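Local coordinates for zinc phosphodiesterase ELAC protein 1 (Homo sapiens, PDB 3ZWF), which is a zinc-dependent phosphodiesterase of the RNase Z family that acts in tRNA repair, removing a 2',3'-cyclic phosphate from cleaved tRNAs, at residues 56-61 / 92-97; 119-124 / 161-166; 125-130 / 183-188; 175-180 / 254-259. All coordinates share one frame; numbering follows the deposited sequence.

Interaction 1: 56-61 / 92-97; sequences IFITHL and YGPVGL. With ZN (zinc ion), chain E.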
loop_
_atom_site.group_PDB
_atom_site.type_symbol
_atom_site.label_atom_id
_atom_site.label_comp_id
_atom_site.label_asym_id
_atom_site.label_seq_id
_atom_site.Cartn_x
_atom_site.Cartn_y
_atom_site.Cartn_z
ATOM N N ILE A 56 -4.613 12.372 10.882
ATOM C CA ILE A 56 -3.845 11.153 10.786
ATOM C C ILE A 56 -2.526 11.317 11.511
ATOM O O ILE A 56 -1.828 12.333 11.348
ATOM C CB ILE A 56 -3.605 10.781 9.260
ATOM C CG1 ILE A 56 -4.967 10.649 8.565
ATOM C CG2 ILE A 56 -2.811 9.494 9.125
ATOM C CD1 ILE A 56 -4.910 10.468 7.060
ATOM N N PHE A 57 -2.189 10.338 12.329
ATOM C CA PHE A 57 -0.998 10.338 13.140
ATOM C C PHE A 57 -0.179 9.096 12.811
ATOM O O PHE A 57 -0.664 7.981 12.981
ATOM C CB PHE A 57 -1.358 10.342 14.654
ATOM C CG PHE A 57 -2.266 11.476 15.082
ATOM C CD1 PHE A 57 -3.642 11.420 14.914
ATOM C CD2 PHE A 57 -1.718 12.615 15.674
ATOM C CE1 PHE A 57 -4.457 12.456 15.284
ATOM C CE2 PHE A 57 -2.531 13.654 16.046
ATOM C CZ PHE A 57 -3.905 13.584 15.887
ATOM N N ILE A 58 1.080 9.295 12.429
ATOM C CA ILE A 58 1.977 8.171 12.082
ATOM C C ILE A 58 3.084 8.017 13.093
ATOM O O ILE A 58 3.811 8.992 13.391
ATOM C CB ILE A 58 2.604 8.383 10.655
ATOM C CG1 ILE A 58 1.526 8.532 9.579
ATOM C CG2 ILE A 58 3.561 7.236 10.315
ATOM C CD1 ILE A 58 0.546 7.332 9.410
ATOM N N THR A 59 3.168 6.827 13.702
ATOM C CA THR A 59 4.094 6.592 14.855
ATOM C C THR A 59 5.556 6.482 14.437
ATOM O O THR A 59 6.439 6.927 15.132
ATOM C CB THR A 59 3.759 5.341 15.629
ATOM O OG1 THR A 59 3.784 4.199 14.749
ATOM C CG2 THR A 59 2.361 5.456 16.295
ATOM N N HIS A 60 5.806 5.934 13.231
ATOM C CA HIS A 60 7.157 5.740 12.740
ATOM C C HIS A 60 7.132 5.339 11.282
ATOM O O HIS A 60 6.126 4.802 10.834
ATOM C CB HIS A 60 7.966 4.763 13.570
ATOM C CG HIS A 60 7.531 3.322 13.512
ATOM N ND1 HIS A 60 6.330 2.858 14.036
ATOM C CD2 HIS A 60 8.250 2.225 13.195
ATOM C CE1 HIS A 60 6.291 1.541 13.910
ATOM N NE2 HIS A 60 7.443 1.127 13.406
ATOM N N LEU A 61 8.259 5.573 10.619
ATOM C CA LEU A 61 8.342 5.314 9.179
ATOM C C LEU A 61 8.823 3.897 8.843
ATOM O O LEU A 61 9.777 3.731 8.058
ATOM C CB LEU A 61 9.237 6.389 8.532
ATOM C CG LEU A 61 8.692 7.817 8.638
ATOM C CD1 LEU A 61 9.594 8.857 7.955
ATOM C CD2 LEU A 61 7.270 7.869 8.046
ATOM N N TYR A 92 0.225 14.158 11.042
ATOM C CA TYR A 92 1.384 14.275 11.924
ATOM C C TYR A 92 2.261 13.055 11.811
ATOM O O TYR A 92 1.762 11.935 11.889
ATOM C CB TYR A 92 0.896 14.418 13.390
ATOM C CG TYR A 92 0.061 15.661 13.613
ATOM C CD1 TYR A 92 -1.310 15.651 13.375
ATOM C CD2 TYR A 92 0.630 16.850 14.113
ATOM C CE1 TYR A 92 -2.078 16.799 13.570
ATOM C CE2 TYR A 92 -0.131 17.981 14.292
ATOM C CZ TYR A 92 -1.487 17.947 14.036
ATOM O OH TYR A 92 -2.226 19.116 14.221
ATOM N N GLY A 93 3.559 13.225 11.614
ATOM C CA GLY A 93 4.456 12.067 11.618
ATOM C C GLY A 93 5.908 12.460 11.547
ATOM O O GLY A 93 6.231 13.658 11.608
ATOM N N PRO A 94 6.802 11.474 11.546
ATOM C CA PRO A 94 8.198 11.795 11.555
ATOM C C PRO A 94 8.687 12.568 10.336
ATOM O O PRO A 94 8.135 12.445 9.264
ATOM C CB PRO A 94 8.885 10.429 11.637
ATOM C CG PRO A 94 7.850 9.493 12.084
ATOM C CD PRO A 94 6.577 10.017 11.581
ATOM N N VAL A 95 9.746 13.344 10.537
ATOM C CA VAL A 95 10.480 13.954 9.424
ATOM C C VAL A 95 10.674 12.935 8.299
ATOM O O VAL A 95 11.171 11.836 8.529
ATOM C CB VAL A 95 11.857 14.508 9.891
ATOM C CG1 VAL A 95 12.737 14.929 8.675
ATOM C CG2 VAL A 95 11.644 15.674 10.805
ATOM N N GLY A 96 10.332 13.354 7.078
ATOM C CA GLY A 96 10.416 12.515 5.883
ATOM C C GLY A 96 9.049 12.222 5.314
ATOM O O GLY A 96 8.897 11.937 4.092
ATOM N N LEU A 97 8.038 12.281 6.168
ATOM C CA LEU A 97 6.683 11.930 5.744
ATOM C C LEU A 97 6.092 12.932 4.734
ATOM O O LEU A 97 5.411 12.549 3.786
ATOM C CB LEU A 97 5.746 11.767 6.958
ATOM C CG LEU A 97 4.321 11.345 6.632
ATOM C CD1 LEU A 97 4.281 9.937 6.027
ATOM C CD2 LEU A 97 3.449 11.345 7.946
HETATM ZN ZN ZN E . 8.482 -0.916 13.292
HETATM O O HOH W 1 7.084 -1.519 11.900
#
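Tyr92 N donates to Ile56 O at 2.8 Å, and Tyr92 O in turn accepts from Ile58 N at 2.8 Å. Both bonds are nearly straight, at 170° and 164°. Tyr92 thus clips the parallel strands 53-57 and 89-94 together around Phe57. On one face of the sheet the rings of Phe57 and Tyr92 lie side by side and point the same way. Their planes are 9° apart but slid, with little overlap, and the closest atoms are Phe57 CE2 and Tyr92 CD1 at 3.6 Å. Beyond Phe57 the contact is aliphatic. The Leu61 and Pro94 side chains slide past each other in opposite directions, CG to CG 3.9 Å. Ile58 crosses Leu97 at about a right angle, CG1 to CD2 3.8 Å. The O of Ile58 is buried without a polar partner. His60 turns away from this packing to the metal. Its ND1 donates in the ring plane to Thr59 OG1, which also bonds Asp34, and this helps fix the ring's rotation. His60 NE2 binds zinc at 2.3 Å, beside His62, His180 and Asp251. Metal ligands carried just past a strand's C-terminal end are the hallmark of the metallo-beta-lactamase fold, here in its RNase Z form.

Interaction 2: 119-124 / 161-166; sequences HELVPT and NSYLLF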
loop_
_atom_site.group_PDB
_atom_site.type_symbol
_atom_site.label_atom_id
_atom_site.label_comp_id
_atom_site.label_asym_id
_atom_site.label_seq_id
_atom_site.Cartn_x
_atom_site.Cartn_y
_atom_site.Cartn_z
ATOM N N HIS A 119 2.594 17.904 9.395
ATOM C CA HIS A 119 3.420 18.466 10.487
ATOM C C HIS A 119 4.409 17.407 10.895
ATOM O O HIS A 119 3.988 16.242 11.181
ATOM C CB HIS A 119 2.547 18.840 11.637
ATOM C CG HIS A 119 1.526 19.867 11.295
ATOM N ND1 HIS A 119 1.865 21.071 10.710
ATOM C CD2 HIS A 119 0.184 19.897 11.466
ATOM C CE1 HIS A 119 0.778 21.804 10.558
ATOM N NE2 HIS A 119 -0.260 21.100 10.975
ATOM N N GLU A 120 5.695 17.724 10.795
ATOM C CA GLU A 120 6.740 16.749 11.045
ATOM C C GLU A 120 7.338 16.832 12.438
ATOM O O GLU A 120 7.748 17.901 12.850
ATOM C CB GLU A 120 7.848 16.859 10.024
ATOM C CG GLU A 120 7.381 16.461 8.627
ATOM C CD GLU A 120 8.498 16.401 7.598
ATOM O OE1 GLU A 120 9.463 17.160 7.661
ATOM O OE2 GLU A 120 8.380 15.535 6.676
ATOM N N LEU A 121 7.434 15.671 13.081
ATOM C CA LEU A 121 8.114 15.519 14.368
ATOM C C LEU A 121 9.578 15.199 14.190
ATOM O O LEU A 121 9.935 14.291 13.440
ATOM C CB LEU A 121 7.475 14.381 15.162
ATOM C CG LEU A 121 6.145 14.727 15.841
ATOM C CD1 LEU A 121 5.024 14.990 14.890
ATOM C CD2 LEU A 121 5.773 13.472 16.702
ATOM N N VAL A 122 10.435 15.962 14.851
ATOM C CA VAL A 122 11.889 15.791 14.731
ATOM C C VAL A 122 12.345 14.855 15.848
ATOM O O VAL A 122 12.332 15.240 17.070
ATOM C CB VAL A 122 12.678 17.144 14.818
ATOM C CG1 VAL A 122 14.186 16.893 14.775
ATOM C CG2 VAL A 122 12.257 18.051 13.679
ATOM N N PRO A 123 12.763 13.647 15.478
ATOM C CA PRO A 123 13.240 12.719 16.485
ATOM C C PRO A 123 14.633 13.065 17.032
ATOM O O PRO A 123 15.357 13.905 16.482
ATOM C CB PRO A 123 13.271 11.403 15.740
ATOM C CG PRO A 123 13.536 11.805 14.338
ATOM C CD PRO A 123 12.888 13.097 14.116
ATOM N N THR A 124 14.984 12.407 18.127
ATOM C CA THR A 124 16.330 12.508 18.677
ATOM C C THR A 124 17.057 11.193 18.379
ATOM O O THR A 124 16.434 10.135 18.241
ATOM C CB THR A 124 16.358 12.882 20.148
ATOM O OG1 THR A 124 15.744 11.854 20.929
ATOM C CG2 THR A 124 15.652 14.220 20.354
ATOM N N ASN A 161 9.698 17.399 27.665
ATOM C CA ASN A 161 10.093 16.129 27.022
ATOM C C ASN A 161 8.972 15.545 26.141
ATOM O O ASN A 161 8.803 14.330 26.048
ATOM C CB ASN A 161 10.572 15.116 28.081
ATOM C CG ASN A 161 12.029 14.729 27.902
ATOM O OD1 ASN A 161 12.359 13.539 27.837
ATOM N ND2 ASN A 161 12.913 15.734 27.810
ATOM N N SER A 162 8.240 16.438 25.486
ATOM C CA SER A 162 7.137 16.065 24.590
ATOM C C SER A 162 7.034 17.024 23.420
ATOM O O SER A 162 7.685 18.069 23.403
ATOM C CB SER A 162 5.807 16.031 25.360
ATOM O OG SER A 162 5.426 17.333 25.749
ATOM N N TYR A 163 6.208 16.648 22.451
ATOM C CA TYR A 163 5.922 17.462 21.279
ATOM C C TYR A 163 4.470 17.895 21.364
ATOM O O TYR A 163 3.575 17.036 21.469
ATOM C CB TYR A 163 6.081 16.659 19.980
ATOM C CG TYR A 163 7.426 15.999 19.781
ATOM C CD1 TYR A 163 7.732 14.808 20.420
ATOM C CD2 TYR A 163 8.383 16.527 18.914
ATOM C CE1 TYR A 163 8.962 14.193 20.237
ATOM C CE2 TYR A 163 9.627 15.917 18.759
ATOM C CZ TYR A 163 9.892 14.752 19.417
ATOM O OH TYR A 163 11.100 14.139 19.271
ATOM N N LEU A 164 4.221 19.202 21.268
ATOM C CA LEU A 164 2.843 19.707 21.270
ATOM C C LEU A 164 2.300 19.632 19.864
ATOM O O LEU A 164 2.833 20.254 18.952
ATOM C CB LEU A 164 2.743 21.147 21.806
ATOM C CG LEU A 164 1.309 21.696 21.932
ATOM C CD1 LEU A 164 0.410 20.779 22.794
ATOM C CD2 LEU A 164 1.329 23.120 22.470
ATOM N N LEU A 165 1.273 18.807 19.666
ATOM C CA LEU A 165 0.675 18.686 18.335
ATOM C C LEU A 165 -0.406 19.768 18.185
ATOM O O LEU A 165 -0.340 20.608 17.277
ATOM C CB LEU A 165 0.183 17.279 18.075
ATOM C CG LEU A 165 1.267 16.200 18.239
ATOM C CD1 LEU A 165 0.816 14.813 17.641
ATOM C CD2 LEU A 165 2.641 16.646 17.628
ATOM N N PHE A 166 -1.364 19.778 19.108
ATOM C CA PHE A 166 -2.358 20.859 19.180
ATOM C C PHE A 166 -3.045 20.894 20.521
ATOM O O PHE A 166 -3.071 19.902 21.243
ATOM C CB PHE A 166 -3.377 20.799 18.034
ATOM C CG PHE A 166 -4.088 19.484 17.905
ATOM C CD1 PHE A 166 -3.570 18.476 17.146
ATOM C CD2 PHE A 166 -5.293 19.257 18.594
ATOM C CE1 PHE A 166 -4.237 17.260 17.012
ATOM C CE2 PHE A 166 -5.957 18.060 18.494
ATOM C CZ PHE A 166 -5.435 17.042 17.705
#
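Tyr163 OH donates to Val122 O at 2.8 Å. The carbonyl oxygen lies at the edge of the ring, in its plane, and is 3.3 Å from Tyr163 CE2. The hydroxyl approaches from above the carbonyl plane, about 39° out of it. Leu121 sits over one face of the same ring. Its CG is 4.2 Å from Tyr163 CD2, and its CD2 lies above the plane near the rim. The other methyl of Leu121, CD1, meets Leu165 CD2 at 4.0 Å, and these two leucines cross at about a right angle. Tyr163 CG is anti to its carbonyl carbon (chi1 -56°), which starts the ring off beside the backbone N. The contact is packing between the two sheets of the metallo-beta-lactamase sandwich. Strand 116-121 belongs to one sheet and strand 163-167 to the other, and the side chains fill the layer between them. The backbones stay apart, with 7.5 Å between Leu121 CA and Tyr163 CA. Further out, Phe185 meets the Tyr163 ring edge-to-face and also touches Leu121 and Pro123. Ile154, on the short strand beside 116-121, packs against both Tyr163 and Leu165. Leu165 and Phe166 both face Val173 in a classic beta bulge, which interrupts the regular pairing of strand 163-167 with strand 171-179.

Interaction 3: 125-130 / 183-188; sequences ADQCPA and PSFGFS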
loop_
_atom_site.group_PDB
_atom_site.type_symbol
_atom_site.label_atom_id
_atom_site.label_comp_id
_atom_site.label_asym_id
_atom_site.label_seq_id
_atom_site.Cartn_x
_atom_site.Cartn_y
_atom_site.Cartn_z
ATOM N N ALA A 125 18.384 11.296 18.319
ATOM C CA ALA A 125 19.259 10.183 17.903
ATOM C C ALA A 125 19.193 9.002 18.889
ATOM O O ALA A 125 19.381 7.844 18.503
ATOM C CB ALA A 125 20.717 10.692 17.771
ATOM N N ASP A 126 18.885 9.293 20.157
ATOM C CA ASP A 126 18.823 8.238 21.186
ATOM C C ASP A 126 17.496 7.450 21.192
ATOM O O ASP A 126 17.237 6.691 22.090
ATOM C CB ASP A 126 19.167 8.763 22.598
ATOM C CG ASP A 126 18.199 9.835 23.114
ATOM O OD1 ASP A 126 17.395 10.374 22.343
ATOM O OD2 ASP A 126 18.261 10.173 24.321
ATOM N N GLN A 127 16.689 7.629 20.147
ATOM C CA GLN A 127 15.464 6.873 19.963
ATOM C C GLN A 127 15.714 5.592 19.185
ATOM O O GLN A 127 14.795 4.844 18.955
ATOM C CB GLN A 127 14.434 7.682 19.193
ATOM C CG GLN A 127 13.823 8.797 20.032
ATOM C CD GLN A 127 12.666 9.474 19.316
ATOM O OE1 GLN A 127 12.813 10.578 18.803
ATOM N NE2 GLN A 127 11.500 8.790 19.263
ATOM N N CYS A 128 16.944 5.382 18.736
ATOM C CA CYS A 128 17.253 4.144 18.037
ATOM C C CYS A 128 18.721 3.794 18.215
ATOM O O CYS A 128 19.477 4.589 18.740
ATOM C CB CYS A 128 16.859 4.271 16.566
ATOM S SG CYS A 128 17.735 5.520 15.678
ATOM N N PRO A 129 19.134 2.590 17.786
ATOM C CA PRO A 129 20.497 2.181 18.118
ATOM C C PRO A 129 21.563 3.000 17.405
ATOM O O PRO A 129 21.305 3.581 16.350
ATOM C CB PRO A 129 20.544 0.709 17.668
ATOM C CG PRO A 129 19.137 0.277 17.689
ATOM C CD PRO A 129 18.367 1.468 17.231
ATOM N N ALA A 130 22.745 3.051 18.015
ATOM C CA ALA A 130 23.888 3.747 17.452
ATOM C C ALA A 130 24.573 2.832 16.449
ATOM O O ALA A 130 23.998 2.495 15.411
ATOM C CB ALA A 130 24.857 4.150 18.554
ATOM N N PRO A 183 13.414 5.752 14.879
ATOM C CA PRO A 183 12.665 6.485 15.892
ATOM C C PRO A 183 11.153 6.303 15.776
ATOM O O PRO A 183 10.592 6.277 14.667
ATOM C CB PRO A 183 13.061 7.926 15.649
ATOM C CG PRO A 183 14.452 7.822 15.006
ATOM C CD PRO A 183 14.318 6.628 14.135
ATOM N N SER A 184 10.516 6.169 16.926
ATOM C CA SER A 184 9.114 5.903 16.994
ATOM C C SER A 184 8.486 6.757 18.097
ATOM O O SER A 184 9.174 7.181 19.037
ATOM C CB SER A 184 8.896 4.396 17.228
ATOM O OG SER A 184 7.521 4.038 17.339
ATOM N N PHE A 185 7.196 7.034 17.925
ATOM C CA PHE A 185 6.464 7.966 18.775
ATOM C C PHE A 185 5.214 7.336 19.337
ATOM O O PHE A 185 4.588 6.469 18.742
ATOM C CB PHE A 185 6.093 9.258 18.026
ATOM C CG PHE A 185 7.291 10.015 17.513
ATOM C CD1 PHE A 185 8.029 10.874 18.346
ATOM C CD2 PHE A 185 7.686 9.856 16.204
ATOM C CE1 PHE A 185 9.125 11.538 17.867
ATOM C CE2 PHE A 185 8.766 10.521 15.744
ATOM C CZ PHE A 185 9.494 11.361 16.567
ATOM N N GLY A 186 4.885 7.787 20.542
ATOM C CA GLY A 186 3.581 7.591 21.115
ATOM C C GLY A 186 2.794 8.895 21.152
ATOM O O GLY A 186 3.366 10.019 21.107
ATOM N N PHE A 187 1.484 8.759 21.203
ATOM C CA PHE A 187 0.577 9.885 21.183
ATOM C C PHE A 187 -0.339 9.812 22.378
ATOM O O PHE A 187 -0.868 8.739 22.716
ATOM C CB PHE A 187 -0.250 9.921 19.910
ATOM C CG PHE A 187 0.585 10.029 18.656
ATOM C CD1 PHE A 187 1.121 11.231 18.270
ATOM C CD2 PHE A 187 0.842 8.898 17.895
ATOM C CE1 PHE A 187 1.905 11.340 17.130
ATOM C CE2 PHE A 187 1.632 8.994 16.756
ATOM C CZ PHE A 187 2.163 10.224 16.366
ATOM N N SER A 188 -0.482 10.972 23.029
ATOM C CA SER A 188 -1.388 11.147 24.129
ATOM C C SER A 188 -2.541 12.058 23.717
ATOM O O SER A 188 -2.317 13.202 23.300
ATOM C CB SER A 188 -0.649 11.822 25.286
ATOM O OG SER A 188 -1.549 12.101 26.343
#
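A short 3-10 turn at 125-127, in the loop after strand 116-121, packs here on the start of strand 184-191, close to the zinc site of the metallo-beta-lactamase fold. Gln127 and Pro183 make the main contact. Gln127 CB lies 3.8 Å from Pro183 CB, and the two side chains cross at about a right angle. Cys128 touches the same ring: chi1 of 63° places SG between the backbone N and the carbonyl carbon, where it meets Pro183 CD at 3.9 Å. The Gln127 chain extends past the proline to Phe185. There its NE2 stands 3.9 Å above the ring plane, offset toward the rim and nearest to Phe185 CE1. The amide and ring planes are 75° apart. Gln127 NE2 is also only 2.8 Å from Ser184 O, but the angle is too poor for a hydrogen bond. The amide is held elsewhere: NE2 donates to Leu178 O, and OE1 accepts from Thr124 N. The hydroxyl of Ser184 bonds the main-chain O of Asp251, whose side chain binds both zinc ions. Gripped at both ends, the Gln127 amide has its flip and rotation set by backbone partners. The buried amide can therefore lie against the Phe185 ring with one N-H and the carbonyl oxygen each bonded to a backbone group, while the proline contacts beside it are apolar.

Interaction 4: 175-180 / 254-259; sequences AFRLFH and GVVGDG. With ZN (zinc ion), chain E.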
loop_
_atom_site.group_PDB
_atom_site.type_symbol
_atom_site.label_atom_id
_atom_site.label_comp_id
_atom_site.label_asym_id
_atom_site.label_seq_id
_atom_site.Cartn_x
_atom_site.Cartn_y
_atom_site.Cartn_z
ATOM N N ALA A 175 2.863 14.262 21.453
ATOM C CA ALA A 175 3.646 13.063 21.143
ATOM C C ALA A 175 4.817 12.968 22.127
ATOM O O ALA A 175 5.257 13.956 22.727
ATOM C CB ALA A 175 4.148 13.073 19.717
ATOM N N PHE A 176 5.311 11.756 22.283
ATOM C CA PHE A 176 6.497 11.499 23.087
ATOM C C PHE A 176 7.356 10.418 22.427
ATOM O O PHE A 176 6.890 9.667 21.570
ATOM C CB PHE A 176 6.145 11.128 24.539
ATOM C CG PHE A 176 5.160 9.973 24.684
ATOM C CD1 PHE A 176 3.799 10.165 24.565
ATOM C CD2 PHE A 176 5.621 8.685 24.920
ATOM C CE1 PHE A 176 2.932 9.116 24.671
ATOM C CE2 PHE A 176 4.745 7.604 25.071
ATOM C CZ PHE A 176 3.384 7.822 24.945
ATOM N N ARG A 177 8.607 10.360 22.852
ATOM C CA ARG A 177 9.618 9.553 22.193
ATOM C C ARG A 177 9.643 8.135 22.747
ATOM O O ARG A 177 9.628 7.923 23.989
ATOM C CB ARG A 177 11.001 10.159 22.355
ATOM C CG ARG A 177 11.140 11.556 21.734
ATOM C CD ARG A 177 12.490 12.158 22.081
ATOM N NE ARG A 177 12.579 12.383 23.510
ATOM C CZ ARG A 177 13.704 12.513 24.199
ATOM N NH1 ARG A 177 14.886 12.457 23.598
ATOM N NH2 ARG A 177 13.644 12.708 25.511
ATOM N N LEU A 178 9.700 7.211 21.796
ATOM C CA LEU A 178 9.903 5.788 22.039
ATOM C C LEU A 178 11.210 5.303 21.439
ATOM O O LEU A 178 11.804 5.990 20.612
ATOM C CB LEU A 178 8.743 4.955 21.446
ATOM C CG LEU A 178 7.338 5.398 21.846
ATOM C CD1 LEU A 178 6.248 4.529 21.220
ATOM C CD2 LEU A 178 7.167 5.307 23.376
ATOM N N PHE A 179 11.688 4.158 21.907
ATOM C CA PHE A 179 12.895 3.528 21.388
ATOM C C PHE A 179 12.494 2.367 20.488
ATOM O O PHE A 179 11.767 1.476 20.914
ATOM C CB PHE A 179 13.781 2.997 22.497
ATOM C CG PHE A 179 15.144 2.620 22.024
ATOM C CD1 PHE A 179 15.405 1.341 21.530
ATOM C CD2 PHE A 179 16.180 3.575 22.010
ATOM C CE1 PHE A 179 16.671 1.021 21.022
ATOM C CE2 PHE A 179 17.464 3.247 21.526
ATOM C CZ PHE A 179 17.694 1.958 21.022
ATOM N N HIS A 180 12.979 2.384 19.247
ATOM C CA HIS A 180 12.684 1.338 18.299
ATOM C C HIS A 180 13.891 1.199 17.353
ATOM O O HIS A 180 14.907 1.889 17.525
ATOM C CB HIS A 180 11.353 1.672 17.618
ATOM C CG HIS A 180 10.826 0.613 16.677
ATOM N ND1 HIS A 180 10.720 -0.729 17.001
ATOM C CD2 HIS A 180 10.335 0.736 15.420
ATOM C CE1 HIS A 180 10.222 -1.387 15.955
ATOM N NE2 HIS A 180 9.968 -0.520 14.993
ATOM N N GLY A 254 10.831 0.248 24.528
ATOM C CA GLY A 254 10.844 1.106 25.709
ATOM C C GLY A 254 10.556 2.564 25.361
ATOM O O GLY A 254 10.393 2.931 24.190
ATOM N N VAL A 255 10.487 3.388 26.404
ATOM C CA VAL A 255 10.197 4.809 26.274
ATOM C C VAL A 255 11.491 5.539 26.582
ATOM O O VAL A 255 12.241 5.110 27.462
ATOM C CB VAL A 255 9.080 5.245 27.302
ATOM C CG1 VAL A 255 8.830 6.757 27.261
ATOM C CG2 VAL A 255 7.803 4.464 27.062
ATOM N N VAL A 256 11.737 6.664 25.907
ATOM C CA VAL A 256 12.970 7.379 26.067
ATOM C C VAL A 256 12.728 8.471 27.094
ATOM O O VAL A 256 11.951 9.398 26.848
ATOM C CB VAL A 256 13.473 8.030 24.790
ATOM C CG1 VAL A 256 14.799 8.736 25.047
ATOM C CG2 VAL A 256 13.620 7.018 23.757
ATOM N N GLY A 257 13.369 8.308 28.241
ATOM C CA GLY A 257 13.251 9.257 29.353
ATOM C C GLY A 257 11.860 9.273 29.955
ATOM O O GLY A 257 11.107 8.311 29.811
ATOM N N ASP A 258 11.520 10.400 30.600
ATOM C CA ASP A 258 10.292 10.513 31.436
ATOM C C ASP A 258 9.083 11.237 30.775
ATOM O O ASP A 258 7.963 11.204 31.289
ATOM C CB ASP A 258 10.613 11.161 32.797
ATOM N N GLY A 259 9.280 11.824 29.595
ATOM C CA GLY A 259 8.145 12.435 28.866
ATOM C C GLY A 259 6.933 11.521 28.697
ATOM O O GLY A 259 5.773 11.950 28.792
HETATM ZN ZN ZN E . 8.482 -0.916 13.292
HETATM O O HOH W 2 9.492 9.759 26.022
HETATM O O HOH W 1 7.084 -1.519 11.900
#
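Arg177 meets Val256 with its CG anti to the carbonyl carbon (chi1 -62°), and a bend at chi3 (-65°) sets NE off the extended line of the chain. The guanidinium lies with one face against Val256. Val256 CG1, anti to its own backbone N (chi1 -179°), sits 3.9 Å above that plane, toward the rim, and is 4.0 Å from Arg177 NH1. The polar end of Arg177 is held elsewhere, chiefly by Thr124 OG1 on NH1. Two backbone bonds join the segments. Val256 N donates to Arg177 O at 3.1 Å, and Phe179 N donates to Gly254 O at 2.9 Å. Both are nearly straight at hydrogen. Water 2 adds a bridge, donating to Arg177 O and to Val256 O, so Arg177 O accepts two hydrogens. This is antiparallel pairing in one sheet of the metallo-beta-lactamase sandwich, where the short, weakly bonded strand 254-255 pairs with the end of strand 171-179. Leu178 and Val255 form a non-hydrogen-bonded pair, and on their face Leu178 CD2 meets Val255 CG2 at 3.8 Å. Val256 CG2 packs on the backbone of Leu178 and on Phe179 CB. Just beyond the strand, His180 NE2 binds the zinc ion that His60 also holds, at 2.3 Å. Its ND1 is bonded to Gly288 O, which, with the metal bond, helps hold the imidazole in place.

Interaction 1 comes first along the chain and closes before the others open. Interactions 2 and 3 alternate their segments, as do 3 and 4, so the loop after strand 116-121 is tied to later strands. Interactions 1 and 2 share the first sheet, where strands 89-94 and 116-121 are neighbours; their centres are about 10 Å apart. Interaction 2 crosses to the second sheet, which also holds strand 184-191 of interaction 3 and strand 171-179 of interaction 4, centres about 6 Å apart. Interactions 1 and 4, centres about 15 Å apart, meet at one zinc ion through His60 and His180. The loops just past a strand of each sheet thus bring a ligand to the zinc site.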